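Local coordinates for protein ENT (Trypanosoma brucei brucei, PDB 5ZX1) that is of unknown function but carries an all-helical ENT domain, a module named after EMSY, and is probably linked to transcriptional regulation, at residues A[47-52]-A[66-71]; A[52-57]-A[93-98]. All blocks are in the same frame, centred on the assembly; numbering follows the deposited sequence.

Interaction 1: residues A[47-52]-A[66-71]; sequences SLCRVL and RILEDM
Two antiparallel helical segments, 47-52 and 66-71, meet through aliphatic and sulfur-bearing side chains; no hydrogen bond crosses between them. Their axes stay 10.8 Å apart at an angle of 177°, a separation wide enough for leucines from both sides to fill the gap. The tightest point is at Leu48, whose CD1 lies 3.5 Å from CG of Met71, the two side chains crossing at about a right angle. The same methyl also meets CG2 of Ile67 at 4.0 Å, the branch that stands anti to its own backbone N. One turn along the helix, Leu52 meets the buried Leu68 tip to tip, with Leu52 CD1 4.1 Å from Leu68 CG. The CD2 of Leu68 also rests against SG of Cys49 at 4.2 Å, where a small, weakly polar thiol suits a closed apolar site. Arg66, Glu69 and Asp70 of helix 62-74 take no part and lie exposed, so the charged groups of this segment keep to the solvent side. Leu60, in the loop before helix 62-74, packs on both Leu52 and Leu68, while Leu86 and Ala89 of helix 79-91 cover Cys49, extending the core into a third helix.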
loop_
_atom_site.group_PDB
_atom_site.type_symbol
_atom_site.label_atom_id
_atom_site.label_comp_id
_atom_site.label_asym_id
_atom_site.label_seq_id
_atom_site.Cartn_x
_atom_site.Cartn_y
_atom_site.Cartn_z
ATOM N N SER A 47 2.353 2.293 1.838
ATOM C CA SER A 47 1.810 3.279 0.941
ATOM C C SER A 47 1.183 2.588 -0.270
ATOM O O SER A 47 0.260 3.123 -0.894
ATOM C CB SER A 47 2.898 4.254 0.510
ATOM O OG SER A 47 3.720 3.633 -0.449
ATOM N N LEU A 48 1.665 1.390 -0.588
ATOM C CA LEU A 48 1.110 0.607 -1.686
ATOM C C LEU A 48 -0.294 0.114 -1.372
ATOM O O LEU A 48 -1.183 0.168 -2.218
ATOM C CB LEU A 48 2.006 -0.590 -1.992
ATOM C CG LEU A 48 2.701 -0.662 -3.346
ATOM C CD1 LEU A 48 3.155 -2.089 -3.553
ATOM C CD2 LEU A 48 1.770 -0.231 -4.454
ATOM N N CYS A 49 -0.487 -0.401 -0.165
ATOM C CA CYS A 49 -1.822 -0.822 0.250
ATOM C C CYS A 49 -2.832 0.336 0.250
ATOM O O CYS A 49 -3.940 0.205 -0.256
ATOM C CB CYS A 49 -1.754 -1.450 1.638
ATOM S SG CYS A 49 -0.994 -3.080 1.633
ATOM N N ARG A 50 -2.442 1.473 0.817
ATOM C CA ARG A 50 -3.376 2.582 1.015
ATOM C C ARG A 50 -3.887 3.071 -0.324
ATOM O O ARG A 50 -5.098 3.138 -0.586
ATOM C CB ARG A 50 -2.707 3.727 1.781
ATOM C CG ARG A 50 -2.131 3.297 3.112
ATOM C CD ARG A 50 -1.014 4.220 3.562
ATOM N NE ARG A 50 -1.431 5.609 3.481
ATOM C CZ ARG A 50 -2.262 6.201 4.332
ATOM N NH1 ARG A 50 -2.796 5.529 5.346
ATOM N NH2 ARG A 50 -2.574 7.471 4.144
ATOM N N VAL A 51 -2.928 3.386 -1.174
ATOM C CA VAL A 51 -3.181 3.891 -2.495
ATOM C C VAL A 51 -3.982 2.913 -3.380
ATOM O O VAL A 51 -4.901 3.320 -4.089
ATOM C CB VAL A 51 -1.824 4.265 -3.115
ATOM C CG1 VAL A 51 -1.855 4.149 -4.581
ATOM C CG2 VAL A 51 -1.442 5.658 -2.697
ATOM N N LEU A 52 -3.667 1.627 -3.347
ATOM C CA LEU A 52 -4.458 0.696 -4.148
ATOM C C LEU A 52 -5.886 0.597 -3.597
ATOM O O LEU A 52 -6.838 0.327 -4.342
ATOM C CB LEU A 52 -3.800 -0.685 -4.198
ATOM C CG LEU A 52 -2.533 -0.715 -5.051
ATOM C CD1 LEU A 52 -2.079 -2.139 -5.374
ATOM C CD2 LEU A 52 -2.721 0.110 -6.318
ATOM N N ARG A 66 -1.894 -8.722 -7.896
ATOM C CA ARG A 66 -0.597 -9.194 -8.373
ATOM C C ARG A 66 0.531 -8.239 -8.021
ATOM O O ARG A 66 1.671 -8.657 -7.875
ATOM C CB ARG A 66 -0.631 -9.411 -9.884
ATOM C CG ARG A 66 -1.559 -10.522 -10.296
ATOM C CD ARG A 66 -1.345 -10.923 -11.742
ATOM N NE ARG A 66 -2.075 -12.146 -12.051
ATOM C CZ ARG A 66 -2.301 -12.586 -13.280
ATOM N NH1 ARG A 66 -1.833 -11.900 -14.324
ATOM N NH2 ARG A 66 -2.989 -13.715 -13.463
ATOM N N ILE A 67 0.226 -6.954 -7.914
ATOM C CA ILE A 67 1.250 -5.992 -7.528
ATOM C C ILE A 67 1.612 -6.198 -6.066
ATOM O O ILE A 67 2.781 -6.196 -5.695
ATOM C CB ILE A 67 0.795 -4.566 -7.775
ATOM C CG1 ILE A 67 0.794 -4.278 -9.275
ATOM C CG2 ILE A 67 1.691 -3.593 -7.015
ATOM C CD1 ILE A 67 0.037 -3.020 -9.630
ATOM N N LEU A 68 0.601 -6.408 -5.237
ATOM C CA LEU A 68 0.854 -6.638 -3.828
ATOM C C LEU A 68 1.621 -7.935 -3.643
ATOM O O LEU A 68 2.597 -7.985 -2.903
ATOM C CB LEU A 68 -0.456 -6.663 -3.031
ATOM C CG LEU A 68 -1.164 -5.313 -2.897
ATOM C CD1 LEU A 68 -2.426 -5.445 -2.059
ATOM C CD2 LEU A 68 -0.233 -4.274 -2.300
ATOM N N GLU A 69 1.180 -8.984 -4.327
ATOM C CA GLU A 69 1.813 -10.294 -4.230
ATOM C C GLU A 69 3.277 -10.244 -4.677
ATOM O O GLU A 69 4.144 -10.855 -4.059
ATOM C CB GLU A 69 1.037 -11.316 -5.062
ATOM C CG GLU A 69 1.697 -12.698 -5.107
ATOM C CD GLU A 69 1.006 -13.690 -6.054
ATOM O OE1 GLU A 69 1.363 -14.893 -5.994
ATOM O OE2 GLU A 69 0.115 -13.286 -6.848
ATOM N N ASP A 70 3.559 -9.505 -5.743
ATOM C CA ASP A 70 4.923 -9.440 -6.252
ATOM C C ASP A 70 5.841 -8.661 -5.309
ATOM O O ASP A 70 6.979 -9.056 -5.085
ATOM C CB ASP A 70 4.945 -8.813 -7.650
ATOM C CG ASP A 70 4.416 -9.766 -8.717
ATOM O OD1 ASP A 70 4.223 -10.961 -8.395
ATOM O OD2 ASP A 70 4.187 -9.328 -9.873
ATOM N N MET A 71 5.347 -7.554 -4.759
ATOM C CA MET A 71 6.129 -6.752 -3.821
ATOM C C MET A 71 6.372 -7.497 -2.488
ATOM O O MET A 71 7.391 -7.300 -1.833
ATOM C CB MET A 71 5.432 -5.417 -3.559
ATOM C CG MET A 71 5.422 -4.492 -4.745
ATOM S SD MET A 71 7.094 -4.070 -5.265
ATOM C CE MET A 71 7.704 -3.219 -3.814
#

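Interaction 2: residues A[52-57]-A[93-98]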
loop_
_atom_site.group_PDB
_atom_site.type_symbol
_atom_site.label_atom_id
_atom_site.label_comp_id
_atom_site.label_asym_id
_atom_site.label_seq_id
_atom_site.Cartn_x
_atom_site.Cartn_y
_atom_site.Cartn_z
ATOM N N LEU A 52 -3.667 1.627 -3.347
ATOM C CA LEU A 52 -4.458 0.696 -4.148
ATOM C C LEU A 52 -5.886 0.597 -3.597
ATOM O O LEU A 52 -6.838 0.327 -4.342
ATOM C CB LEU A 52 -3.800 -0.685 -4.198
ATOM C CG LEU A 52 -2.533 -0.715 -5.051
ATOM C CD1 LEU A 52 -2.079 -2.139 -5.374
ATOM C CD2 LEU A 52 -2.721 0.110 -6.318
ATOM N N CYS A 53 -6.040 0.841 -2.298
ATOM C CA CYS A 53 -7.370 0.862 -1.701
ATOM C C CYS A 53 -8.112 2.172 -1.993
ATOM O O CYS A 53 -9.339 2.199 -2.033
ATOM C CB CYS A 53 -7.275 0.641 -0.197
ATOM S SG CYS A 53 -6.742 -0.991 0.233
ATOM N N MET A 54 -7.380 3.261 -2.189
ATOM C CA MET A 54 -8.027 4.510 -2.555
ATOM C C MET A 54 -8.703 4.388 -3.910
ATOM O O MET A 54 -9.743 5.002 -4.154
ATOM C CB MET A 54 -7.028 5.651 -2.587
ATOM C CG MET A 54 -6.587 6.128 -1.231
ATOM S SD MET A 54 -5.354 7.421 -1.488
ATOM C CE MET A 54 -4.845 7.761 0.203
ATOM N N HIS A 55 -8.113 3.590 -4.788
ATOM C CA HIS A 55 -8.624 3.441 -6.145
ATOM C C HIS A 55 -9.721 2.402 -6.268
ATOM O O HIS A 55 -10.591 2.523 -7.123
ATOM C CB HIS A 55 -7.495 3.071 -7.099
ATOM C CG HIS A 55 -6.750 4.247 -7.636
ATOM N ND1 HIS A 55 -5.594 4.726 -7.057
ATOM C CD2 HIS A 55 -6.982 5.042 -8.714
ATOM C CE1 HIS A 55 -5.144 5.760 -7.750
ATOM N NE2 HIS A 55 -5.970 5.967 -8.764
ATOM N N SER A 56 -9.677 1.389 -5.411
ATOM C CA SER A 56 -10.492 0.198 -5.590
ATOM C C SER A 56 -11.582 0.113 -4.549
ATOM O O SER A 56 -12.389 -0.827 -4.542
ATOM C CB SER A 56 -9.621 -1.050 -5.492
ATOM O OG SER A 56 -9.536 -1.450 -4.122
ATOM N N GLY A 57 -11.576 1.082 -3.645
ATOM C CA GLY A 57 -12.467 1.058 -2.506
ATOM C C GLY A 57 -12.279 -0.234 -1.744
ATOM O O GLY A 57 -13.242 -0.798 -1.222
ATOM N N VAL A 93 -8.988 6.212 7.599
ATOM C CA VAL A 93 -10.031 7.214 7.308
ATOM C C VAL A 93 -9.766 8.040 6.043
ATOM O O VAL A 93 -10.678 8.301 5.257
ATOM C CB VAL A 93 -10.223 8.167 8.502
ATOM C CG1 VAL A 93 -11.389 9.105 8.227
ATOM C CG2 VAL A 93 -10.456 7.378 9.781
ATOM N N LEU A 94 -8.529 8.477 5.859
ATOM C CA LEU A 94 -8.184 9.176 4.627
ATOM C C LEU A 94 -8.461 8.238 3.439
ATOM O O LEU A 94 -9.153 8.623 2.496
ATOM C CB LEU A 94 -6.725 9.635 4.658
ATOM C CG LEU A 94 -6.207 10.418 3.445
ATOM C CD1 LEU A 94 -7.088 11.613 3.142
ATOM C CD2 LEU A 94 -4.783 10.869 3.679
ATOM N N VAL A 95 -7.984 6.993 3.524
ATOM C CA VAL A 95 -8.132 6.035 2.424
ATOM C C VAL A 95 -9.600 5.866 2.057
ATOM O O VAL A 95 -9.988 6.060 0.898
ATOM C CB VAL A 95 -7.496 4.646 2.756
ATOM C CG1 VAL A 95 -7.741 3.672 1.626
ATOM C CG2 VAL A 95 -5.990 4.764 3.017
ATOM N N THR A 96 -10.423 5.509 3.040
ATOM C CA THR A 96 -11.844 5.314 2.767
ATOM C C THR A 96 -12.539 6.611 2.281
ATOM O O THR A 96 -13.402 6.553 1.403
ATOM C CB THR A 96 -12.588 4.754 4.010
ATOM O OG1 THR A 96 -12.428 5.650 5.111
ATOM C CG2 THR A 96 -12.017 3.414 4.412
ATOM N N SER A 97 -12.173 7.775 2.823
ATOM C CA SER A 97 -12.767 9.033 2.341
ATOM C C SER A 97 -12.446 9.308 0.873
ATOM O O SER A 97 -13.297 9.783 0.117
ATOM C CB SER A 97 -12.300 10.211 3.176
ATOM O OG SER A 97 -12.325 9.872 4.540
ATOM N N VAL A 98 -11.213 9.018 0.475
ATOM C CA VAL A 98 -10.809 9.201 -0.917
ATOM C C VAL A 98 -11.548 8.228 -1.832
ATOM O O VAL A 98 -11.941 8.581 -2.947
ATOM C CB VAL A 98 -9.296 9.038 -1.077
ATOM C CG1 VAL A 98 -8.888 9.182 -2.552
ATOM C CG2 VAL A 98 -8.572 10.044 -0.200
#
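Met54 makes the largest share of the contact between the last turn of helix 30-56 and the start of helix 93-101. Its CB lies 4.0 Å from CG1 of Val98. With chi1 at -74°, CG stands anti to the carbonyl carbon and touches two valines, Val95 CG1 at 3.9 Å and Val98 CB at 4.0 Å. SD follows, 4.1 Å from Val98 CG1, and CE ends loosely near Leu94, 4.4 Å from its CG. Beyond CG the chain is extended, which lets the flexible thioether cross Val95 at about a right angle and Val98 obliquely. The closest approach is beside it, where Val95 CG1, anti to its own backbone N, comes within 3.6 Å of Cys53 CB. Val95, compact and beta-branched, fits where the CA atoms of Met54 and Val95 are just 5.2 Å apart and the helix axes approach to 8.0 Å, crossing at -29°. Asp92 accepts a hydrogen bond from Val95 N through OD1 at the beginning of the second helix, and Leu104 from a later loop packs against both Met54 and Val98. Gly57, the first residue past the helix, has positive phi. No hydrogen bond or salt bridge joins the segments, so the association rests on apolar burial and shape; Ser97 OG bonds Val93 O within its own helix, and Ser56 OG makes a weak bond to Leu52 O.

How the interactions relate
From the N terminus, the long helix 30-56 supplies the first segment of both contacts, 47-52 and then 52-57. The chain turns back into helix 62-74, where interaction 1 closes the shorter loop with 13 intervening residues. It then runs through helix 79-91 to helix 93-101, where interaction 2 closes a loop of 35. The segments alternate along the sequence, so the two closures cross. Leu52 belongs to both ranges, but its side chain serves interaction 1 and its CB points away from 93-98. Their centres lie 13 Å apart, and Arg50 O packs against Val95 CG1 at 3.5 Å. Together they tie two later helices to the C-terminal part of one long helix.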